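PDB 3QIT: polyketide synthase from Lyngbya majuscula 19L, which carries a decarboxylating thioesterase domain that forms the terminal alkene of curacin A, probably by releasing the chain with loss of sulfate and carbon dioxide. Local coordinates for residues B[101-106]-B[267-272]; B[126-131]-B[251-256]; B[234-239]-B[258-263]. All blocks are in the same frame, centred on the assembly; numbering follows the deposited sequence.

Interaction 1. Residues B[101-106]-B[267-272]; sequences GHSMGA and GGHNLH
His102 NE2 donates a hydrogen bond to the backbone O of His269 over 2.8 Å, at an N-H...O angle of 162°. The acceptor lies close to the plane of the His102 ring, whereas the donor sits above the carbonyl plane. CG of His102 is anti to the backbone N (chi1 174°), which sends the ring across to residues 269-272. Ring packing adds the second layer. The imidazoles of His102, His269 and His272 form an aromatic cluster of oblique pairs, with centroids 4.7 Å apart for His102 and His269 and 4.3 Å for His102 and His272. ND1 of His272 lies over the centre of one His102 face, and CB of Ser103 lies over the opposite face, nearer the rim. NE2 of His272 is bonded to Glu37, while its buried ND1 has no polar partner. The side-chain OD1 of Asn270 comes within 3.6 Å of His102 CE1. Water supplies the third link. Ser103 OG and His269 NE2 lie 3.4 Å apart, and water 1 bonds to both, at 2.9 Å from Ser103 OG and 3.0 Å from His269 NE2; hydroxyl and water both sit at the edge of the His269 ring. Across that ring ND1 bonds to Glu127, whose carboxylate would probably raise the basicity of NE2. Ser103 has a positive phi (55°), as expected at the strained turn between strand 97-102 and helix 104-115. These features fit the GxSxG nucleophile elbow of an alpha/beta hydrolase and a probable Ser-His-Glu triad of Ser103, His269 and Glu127.

Interaction 2. Residues B[126-131]-B[251-256]; sequences VELPLP and QQQKMT
The side-chain amide of Gln253, on helix 247-256, reaches the loop that follows strand 120-126 in this alpha/beta hydrolase fold. Its NE2 donates to the backbone O of Leu128 over 2.9 Å, with an N-H...O angle of 159°. The oxygen lies near the amide plane of Gln253, but NE2 approaches from above the Leu128 carbonyl plane. Two leucines border the amide. CD2 of Leu128 stands 3.9 Å from both CD and NE2 of Gln253, the two side chains crossing obliquely. Leu130 runs past Gln253 in the opposite direction, bringing its CG to 3.5 Å from Gln253 NE2. CD1 of Leu130 goes on to the preceding helix residue, meeting Gln252 CB at 3.9 Å, the two chains crossing at about a right angle. The torsions fix these approaches: Gln253 has CG anti to its carbonyl carbon and is extended beyond it (chi2 173°), so the amide is carried away from the helix to the loop. Gln252 instead bends at chi2 and turns its amide along the helix toward Thr256.

In the next shell, Gln253 OE1 accepts a hydrogen bond from Tyr238 OH of strand 234-239, so both ends of the buried amide have partners and its rotation is fixed. The Leu128 carbonyl also receives Asn245 ND2, giving that oxygen two donors. The same loop carries Glu127, the probable acid of the Ser-His-Glu triad, whose carboxylate is also bonded to Ser242 and the backbone N of Gly239. On the helix, Gln252 NE2 donates to Thr256 OG1 over 2.8 Å, with the hydroxyl oxygen 4° from the Gln252 amide plane.

Interaction 3. Residues B[234-239]-B[258-263]; sequences TTLVYG and TQAKRV
Strands 234-239 and 261-263 run parallel, 18° apart, pairing Thr235 with Lys261, Leu236 with Arg262 and Val237 with Val263 through a ladder in which Lys261 N donates to Thr234 O, Leu236 N to Lys261 O, Val263 N to Leu236 O and Tyr238 N to Val263 O, the last two nearly along the C=O axis. On the face of Leu236, its CD1 meets Ala260 CB at 3.8 Å and lies 4.1 Å from Arg262 CG. These are the two strands of a right-handed beta-alpha-beta crossover through helix 247-256; strand 261-265 is an outermost strand of the central sheet within the chain, and water 2 links Thr234 N to Gln259 O just before it. The other face carries Thr235, Lys261, Val237 and Val263. The valines lie side by side, Val263 CG1 being 3.9 Å from Val237 CG2, and Leu282 of helix 276-284 packs on both. Lys261 bends at chi3 and chi4, so that NZ makes a weak bond to Thr234 O (3.3 Å) and a salt bridge with Glu122, which also holds Thr235 OG1.

Overall arrangement
All three interactions lie in one alpha/beta hydrolase domain, at or beside strands 97-102, 120-126, 234-239 and 261-265, adjacent in that order in the central sheet; helix 247-256 links the last two. The centre of interaction 1 lies about 13 Å from those of interactions 2 and 3, which are about 9 Å apart. Along the chain, interactions 2 and 3 are both nested within the loop closed by interaction 1, and their own segments alternate: 126-131, 234-239, 251-256, 258-263. Leu271 of interaction 1 packs on strand 234-239. The probable triad is therefore assembled from residues distant in sequence: interaction 1 brings together serine and histidine, and the segment 126-131 of interaction 2 supplies the glutamate.

Interaction 1. Residues B[101-106]-B[267-272]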
loop_
_atom_site.group_PDB
_atom_site.type_symbol
_atom_site.label_atom_id
_atom_site.label_comp_id
_atom_site.label_asym_id
_atom_site.label_seq_id
_atom_site.Cartn_x
_atom_site.Cartn_y
_atom_site.Cartn_z
ATOM N N GLY B 101 21.978 -5.944 2.095
ATOM C CA GLY B 101 20.887 -5.839 1.101
ATOM C C GLY B 101 21.488 -5.616 -0.254
ATOM O O GLY B 101 22.549 -5.004 -0.349
ATOM N N HIS B 102 20.829 -6.119 -1.297
ATOM C CA HIS B 102 21.303 -5.944 -2.671
ATOM C C HIS B 102 20.251 -5.197 -3.505
ATOM O O HIS B 102 19.091 -5.625 -3.568
ATOM C CB HIS B 102 21.539 -7.290 -3.345
ATOM C CG HIS B 102 21.887 -7.162 -4.796
ATOM N ND1 HIS B 102 21.044 -7.567 -5.807
ATOM C CD2 HIS B 102 22.983 -6.648 -5.401
ATOM C CE1 HIS B 102 21.611 -7.314 -6.977
ATOM N NE2 HIS B 102 22.779 -6.746 -6.761
ATOM N N SER B 103 20.670 -4.116 -4.155
ATOM C CA SER B 103 19.763 -3.317 -5.048
ATOM C C SER B 103 18.484 -2.841 -4.335
ATOM O O SER B 103 18.590 -2.113 -3.348
ATOM C CB SER B 103 19.463 -4.094 -6.330
ATOM O OG SER B 103 18.886 -3.222 -7.288
ATOM N N MET B 104 17.277 -3.211 -4.801
ATOM C CA MET B 104 16.070 -2.909 -3.987
ATOM C C MET B 104 16.192 -3.358 -2.519
ATOM O O MET B 104 15.691 -2.684 -1.604
ATOM C CB MET B 104 14.779 -3.490 -4.593
ATOM C CG MET B 104 13.538 -3.128 -3.764
ATOM S SD MET B 104 12.022 -3.877 -4.422
ATOM C CE MET B 104 12.229 -5.556 -3.850
ATOM N N GLY B 105 16.832 -4.506 -2.290
ATOM C CA GLY B 105 17.046 -4.974 -0.938
ATOM C C GLY B 105 17.948 -4.057 -0.125
ATOM O O GLY B 105 17.794 -3.952 1.076
ATOM N N ALA B 106 18.891 -3.386 -0.786
ATOM C CA ALA B 106 19.738 -2.402 -0.116
ATOM C C ALA B 106 18.920 -1.176 0.277
ATOM O O ALA B 106 19.096 -0.629 1.365
ATOM C CB ALA B 106 20.905 -1.998 -1.025
ATOM N N GLY B 267 33.335 -6.867 -10.269
ATOM C CA GLY B 267 32.117 -7.400 -10.853
ATOM C C GLY B 267 31.139 -6.310 -11.229
ATOM O O GLY B 267 31.415 -5.118 -11.054
ATOM N N GLY B 268 29.990 -6.724 -11.752
ATOM C CA GLY B 268 28.938 -5.789 -12.163
ATOM C C GLY B 268 27.888 -5.588 -11.077
ATOM O O GLY B 268 28.215 -5.548 -9.900
ATOM N N HIS B 269 26.632 -5.414 -11.489
ATOM C CA HIS B 269 25.559 -5.140 -10.551
ATOM C C HIS B 269 25.308 -6.316 -9.618
ATOM O O HIS B 269 24.981 -6.134 -8.429
ATOM C CB HIS B 269 24.276 -4.807 -11.323
ATOM C CG HIS B 269 23.097 -4.549 -10.441
ATOM N ND1 HIS B 269 23.066 -3.515 -9.526
ATOM C CD2 HIS B 269 21.902 -5.178 -10.345
ATOM C CE1 HIS B 269 21.906 -3.534 -8.890
ATOM N NE2 HIS B 269 21.179 -4.523 -9.376
ATOM N N ASN B 270 25.481 -7.519 -10.152
ATOM C CA ASN B 270 25.064 -8.716 -9.431
ATOM C C ASN B 270 26.185 -9.336 -8.614
ATOM O O ASN B 270 26.594 -10.480 -8.830
ATOM C CB ASN B 270 24.438 -9.687 -10.422
ATOM C CG ASN B 270 23.119 -9.175 -10.934
ATOM O OD1 ASN B 270 22.214 -8.869 -10.144
ATOM N ND2 ASN B 270 23.005 -9.044 -12.245
ATOM N N LEU B 271 26.666 -8.559 -7.652
ATOM C CA LEU B 271 27.842 -8.934 -6.859
ATOM C C LEU B 271 27.630 -10.163 -5.981
ATOM O O LEU B 271 28.579 -10.881 -5.660
ATOM C CB LEU B 271 28.301 -7.751 -6.004
ATOM C CG LEU B 271 28.960 -6.562 -6.711
ATOM C CD1 LEU B 271 29.297 -5.473 -5.689
ATOM C CD2 LEU B 271 30.214 -6.966 -7.488
ATOM N N HIS B 272 26.385 -10.423 -5.590
ATOM C CA HIS B 272 26.082 -11.620 -4.819
ATOM C C HIS B 272 26.386 -12.897 -5.599
ATOM O O HIS B 272 26.548 -13.967 -5.003
ATOM C CB HIS B 272 24.619 -11.594 -4.322
ATOM C CG HIS B 272 23.607 -11.505 -5.416
ATOM N ND1 HIS B 272 23.653 -10.533 -6.396
ATOM C CD2 HIS B 272 22.508 -12.251 -5.679
ATOM C CE1 HIS B 272 22.631 -10.694 -7.218
ATOM N NE2 HIS B 272 21.923 -11.729 -6.801
HETATM O O HOH W 1 18.421 -5.515 -9.026
#

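Interaction 2. Residues B[126-131]-B[251-256]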
loop_
_atom_site.group_PDB
_atom_site.type_symbol
_atom_site.label_atom_id
_atom_site.label_comp_id
_atom_site.label_asym_id
_atom_site.label_seq_id
_atom_site.Cartn_x
_atom_site.Cartn_y
_atom_site.Cartn_z
ATOM N N VAL B 126 24.798 -3.294 -0.802
ATOM C CA VAL B 126 25.424 -3.751 -2.042
ATOM C C VAL B 126 24.631 -3.209 -3.206
ATOM O O VAL B 126 23.437 -3.510 -3.338
ATOM C CB VAL B 126 25.482 -5.291 -2.120
ATOM C CG1 VAL B 126 26.250 -5.749 -3.371
ATOM C CG2 VAL B 126 26.182 -5.838 -0.878
ATOM N N GLU B 127 25.282 -2.358 -4.000
ATOM C CA GLU B 127 24.659 -1.741 -5.184
ATOM C C GLU B 127 23.384 -0.980 -4.840
ATOM O O GLU B 127 22.286 -1.249 -5.367
ATOM C CB GLU B 127 24.446 -2.790 -6.273
ATOM C CG GLU B 127 25.782 -3.198 -6.930
ATOM C CD GLU B 127 26.205 -2.217 -7.999
ATOM O OE1 GLU B 127 25.401 -2.027 -8.951
ATOM O OE2 GLU B 127 27.315 -1.625 -7.894
ATOM N N LEU B 128 23.543 -0.005 -3.955
ATOM C CA LEU B 128 22.448 0.841 -3.515
ATOM C C LEU B 128 22.036 1.766 -4.645
ATOM O O LEU B 128 22.865 2.479 -5.179
ATOM C CB LEU B 128 22.895 1.672 -2.300
ATOM C CG LEU B 128 21.819 2.607 -1.747
ATOM C CD1 LEU B 128 20.768 1.818 -0.934
ATOM C CD2 LEU B 128 22.479 3.719 -0.916
ATOM N N PRO B 129 20.744 1.729 -5.033
ATOM C CA PRO B 129 20.309 2.683 -6.073
ATOM C C PRO B 129 19.951 4.047 -5.484
ATOM O O PRO B 129 19.837 4.199 -4.267
ATOM C CB PRO B 129 19.076 2.001 -6.686
ATOM C CG PRO B 129 18.627 0.954 -5.686
ATOM C CD PRO B 129 19.689 0.788 -4.621
ATOM N N LEU B 130 19.807 5.047 -6.344
ATOM C CA LEU B 130 19.238 6.312 -5.922
ATOM C C LEU B 130 18.054 6.552 -6.849
ATOM O O LEU B 130 18.148 6.241 -8.046
ATOM C CB LEU B 130 20.245 7.450 -6.071
ATOM C CG LEU B 130 21.311 7.694 -5.002
ATOM C CD1 LEU B 130 22.054 9.010 -5.309
ATOM C CD2 LEU B 130 20.701 7.732 -3.605
ATOM N N PRO B 131 16.945 7.074 -6.302
ATOM C CA PRO B 131 15.820 7.508 -7.138
ATOM C C PRO B 131 16.242 8.603 -8.107
ATOM O O PRO B 131 17.035 9.489 -7.748
ATOM C CB PRO B 131 14.824 8.073 -6.120
ATOM C CG PRO B 131 15.185 7.448 -4.826
ATOM C CD PRO B 131 16.671 7.284 -4.867
ATOM N N GLN B 251 29.069 9.912 -6.271
ATOM C CA GLN B 251 29.440 11.137 -5.574
ATOM C C GLN B 251 28.354 11.563 -4.586
ATOM O O GLN B 251 28.650 11.909 -3.431
ATOM C CB GLN B 251 29.751 12.256 -6.580
ATOM C CG GLN B 251 30.352 13.529 -5.977
ATOM C CD GLN B 251 31.657 13.304 -5.212
ATOM O OE1 GLN B 251 31.925 13.983 -4.214
ATOM N NE2 GLN B 251 32.476 12.357 -5.680
ATOM N N GLN B 252 27.099 11.541 -5.039
ATOM C CA GLN B 252 25.989 11.898 -4.169
ATOM C C GLN B 252 25.911 11.019 -2.933
ATOM O O GLN B 252 25.748 11.535 -1.827
ATOM C CB GLN B 252 24.655 11.875 -4.921
ATOM C CG GLN B 252 23.510 12.491 -4.127
ATOM C CD GLN B 252 23.804 13.909 -3.660
ATOM O OE1 GLN B 252 23.973 14.822 -4.469
ATOM N NE2 GLN B 252 23.861 14.100 -2.346
ATOM N N GLN B 253 26.025 9.699 -3.112
ATOM C CA GLN B 253 25.999 8.778 -1.970
ATOM C C GLN B 253 27.127 9.048 -0.981
ATOM O O GLN B 253 26.908 9.029 0.234
ATOM C CB GLN B 253 26.006 7.312 -2.428
ATOM C CG GLN B 253 24.651 6.903 -3.042
ATOM C CD GLN B 253 24.663 5.505 -3.659
ATOM O OE1 GLN B 253 25.603 4.748 -3.486
ATOM N NE2 GLN B 253 23.600 5.164 -4.369
ATOM N N LYS B 254 28.315 9.337 -1.513
ATOM C CA LYS B 254 29.488 9.606 -0.677
ATOM C C LYS B 254 29.320 10.907 0.116
ATOM O O LYS B 254 29.665 10.961 1.303
ATOM C CB LYS B 254 30.757 9.655 -1.536
ATOM C CG LYS B 254 31.997 10.131 -0.786
ATOM C CD LYS B 254 33.255 10.031 -1.626
ATOM C CE LYS B 254 33.182 10.876 -2.881
ATOM N NZ LYS B 254 34.428 10.772 -3.706
ATOM N N MET B 255 28.771 11.934 -0.541
ATOM C CA MET B 255 28.532 13.257 0.071
ATOM C C MET B 255 27.459 13.199 1.156
ATOM O O MET B 255 27.528 13.903 2.166
ATOM C CB MET B 255 28.102 14.275 -0.992
ATOM C CG MET B 255 29.179 14.678 -1.985
ATOM S SD MET B 255 28.445 15.528 -3.407
ATOM C CE MET B 255 29.798 16.568 -3.952
ATOM N N THR B 256 26.448 12.371 0.926
ATOM C CA THR B 256 25.345 12.239 1.852
ATOM C C THR B 256 25.695 11.404 3.073
ATOM O O THR B 256 25.357 11.778 4.195
ATOM C CB THR B 256 24.127 11.679 1.110
ATOM O OG1 THR B 256 23.781 12.612 0.076
ATOM C CG2 THR B 256 22.953 11.500 2.048
#

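Interaction 3. Residues B[234-239]-B[258-263]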
loop_
_atom_site.group_PDB
_atom_site.type_symbol
_atom_site.label_atom_id
_atom_site.label_comp_id
_atom_site.label_asym_id
_atom_site.label_seq_id
_atom_site.Cartn_x
_atom_site.Cartn_y
_atom_site.Cartn_z
ATOM N N THR B 234 28.260 1.762 8.463
ATOM C CA THR B 234 27.738 1.415 7.136
ATOM C C THR B 234 28.877 1.189 6.160
ATOM O O THR B 234 29.883 1.869 6.249
ATOM C CB THR B 234 26.797 2.538 6.614
ATOM O OG1 THR B 234 25.692 2.674 7.516
ATOM C CG2 THR B 234 26.260 2.205 5.201
ATOM N N THR B 235 28.718 0.199 5.275
ATOM C CA THR B 235 29.635 -0.034 4.170
ATOM C C THR B 235 28.852 -0.027 2.872
ATOM O O THR B 235 27.902 -0.835 2.712
ATOM C CB THR B 235 30.323 -1.400 4.321
ATOM O OG1 THR B 235 31.036 -1.412 5.564
ATOM C CG2 THR B 235 31.304 -1.660 3.169
ATOM N N LEU B 236 29.235 0.895 1.978
ATOM C CA LEU B 236 28.710 0.945 0.615
ATOM C C LEU B 236 29.560 0.065 -0.294
ATOM O O LEU B 236 30.771 0.288 -0.434
ATOM C CB LEU B 236 28.661 2.393 0.089
ATOM C CG LEU B 236 27.735 3.347 0.838
ATOM C CD1 LEU B 236 28.094 4.828 0.567
ATOM C CD2 LEU B 236 26.243 3.064 0.473
ATOM N N VAL B 237 28.934 -0.933 -0.912
ATOM C CA VAL B 237 29.656 -1.865 -1.768
ATOM C C VAL B 237 29.217 -1.702 -3.214
ATOM O O VAL B 237 28.025 -1.763 -3.514
ATOM C CB VAL B 237 29.446 -3.319 -1.314
ATOM C CG1 VAL B 237 30.327 -4.289 -2.116
ATOM C CG2 VAL B 237 29.661 -3.446 0.193
ATOM N N TYR B 238 30.177 -1.500 -4.111
ATOM C CA TYR B 238 29.850 -1.337 -5.537
ATOM C C TYR B 238 30.632 -2.273 -6.417
ATOM O O TYR B 238 31.746 -2.683 -6.077
ATOM C CB TYR B 238 30.158 0.077 -6.007
ATOM C CG TYR B 238 29.564 1.172 -5.176
ATOM C CD1 TYR B 238 28.221 1.559 -5.345
ATOM C CD2 TYR B 238 30.340 1.862 -4.254
ATOM C CE1 TYR B 238 27.670 2.609 -4.585
ATOM C CE2 TYR B 238 29.798 2.895 -3.481
ATOM C CZ TYR B 238 28.466 3.268 -3.658
ATOM O OH TYR B 238 27.953 4.296 -2.900
ATOM N N GLY B 239 30.041 -2.614 -7.558
ATOM C CA GLY B 239 30.743 -3.371 -8.585
ATOM C C GLY B 239 31.565 -2.418 -9.451
ATOM O O GLY B 239 31.073 -1.388 -9.913
ATOM N N THR B 258 28.604 10.532 4.832
ATOM C CA THR B 258 30.039 10.875 4.991
ATOM C C THR B 258 30.816 9.907 5.890
ATOM O O THR B 258 32.054 9.831 5.812
ATOM C CB THR B 258 30.233 12.315 5.515
ATOM O OG1 THR B 258 29.477 12.486 6.718
ATOM C CG2 THR B 258 29.791 13.347 4.464
ATOM N N GLN B 259 30.098 9.173 6.740
ATOM C CA GLN B 259 30.726 8.215 7.641
ATOM C C GLN B 259 30.770 6.797 7.097
ATOM O O GLN B 259 31.408 5.934 7.691
ATOM C CB GLN B 259 30.086 8.246 9.036
ATOM C CG GLN B 259 30.557 9.422 9.906
ATOM C CD GLN B 259 32.080 9.568 9.949
ATOM O OE1 GLN B 259 32.634 10.539 9.428
ATOM N NE2 GLN B 259 32.760 8.596 10.562
ATOM N N ALA B 260 30.113 6.558 5.962
ATOM C CA ALA B 260 30.117 5.219 5.340
ATOM C C ALA B 260 31.482 4.847 4.775
ATOM O O ALA B 260 32.160 5.665 4.143
ATOM C CB ALA B 260 29.061 5.122 4.248
ATOM N N LYS B 261 31.867 3.600 5.010
ATOM C CA LYS B 261 33.007 3.018 4.330
ATOM C C LYS B 261 32.578 2.696 2.908
ATOM O O LYS B 261 31.394 2.488 2.656
ATOM C CB LYS B 261 33.415 1.739 5.035
ATOM C CG LYS B 261 33.827 1.967 6.480
ATOM C CD LYS B 261 33.932 0.646 7.189
ATOM C CE LYS B 261 33.353 0.721 8.586
ATOM N NZ LYS B 261 31.855 0.675 8.603
ATOM N N ARG B 262 33.519 2.701 1.973
ATOM C CA ARG B 262 33.179 2.456 0.557
ATOM C C ARG B 262 34.119 1.441 -0.037
ATOM O O ARG B 262 35.341 1.518 0.165
ATOM C CB ARG B 262 33.228 3.774 -0.235
ATOM C CG ARG B 262 32.174 4.780 0.247
ATOM C CD ARG B 262 32.384 6.202 -0.275
ATOM N NE ARG B 262 33.091 6.255 -1.544
ATOM C CZ ARG B 262 34.321 6.742 -1.713
ATOM N NH1 ARG B 262 34.844 6.730 -2.920
ATOM N NH2 ARG B 262 35.023 7.251 -0.700
ATOM N N VAL B 263 33.568 0.483 -0.773
ATOM C CA VAL B 263 34.416 -0.537 -1.375
ATOM C C VAL B 263 33.969 -0.914 -2.781
ATOM O O VAL B 263 32.758 -0.971 -3.088
ATOM C CB VAL B 263 34.622 -1.760 -0.429
ATOM C CG1 VAL B 263 33.388 -2.580 -0.316
ATOM C CG2 VAL B 263 35.830 -2.628 -0.870
HETATM O O HOH W 2 30.248 3.753 9.065
#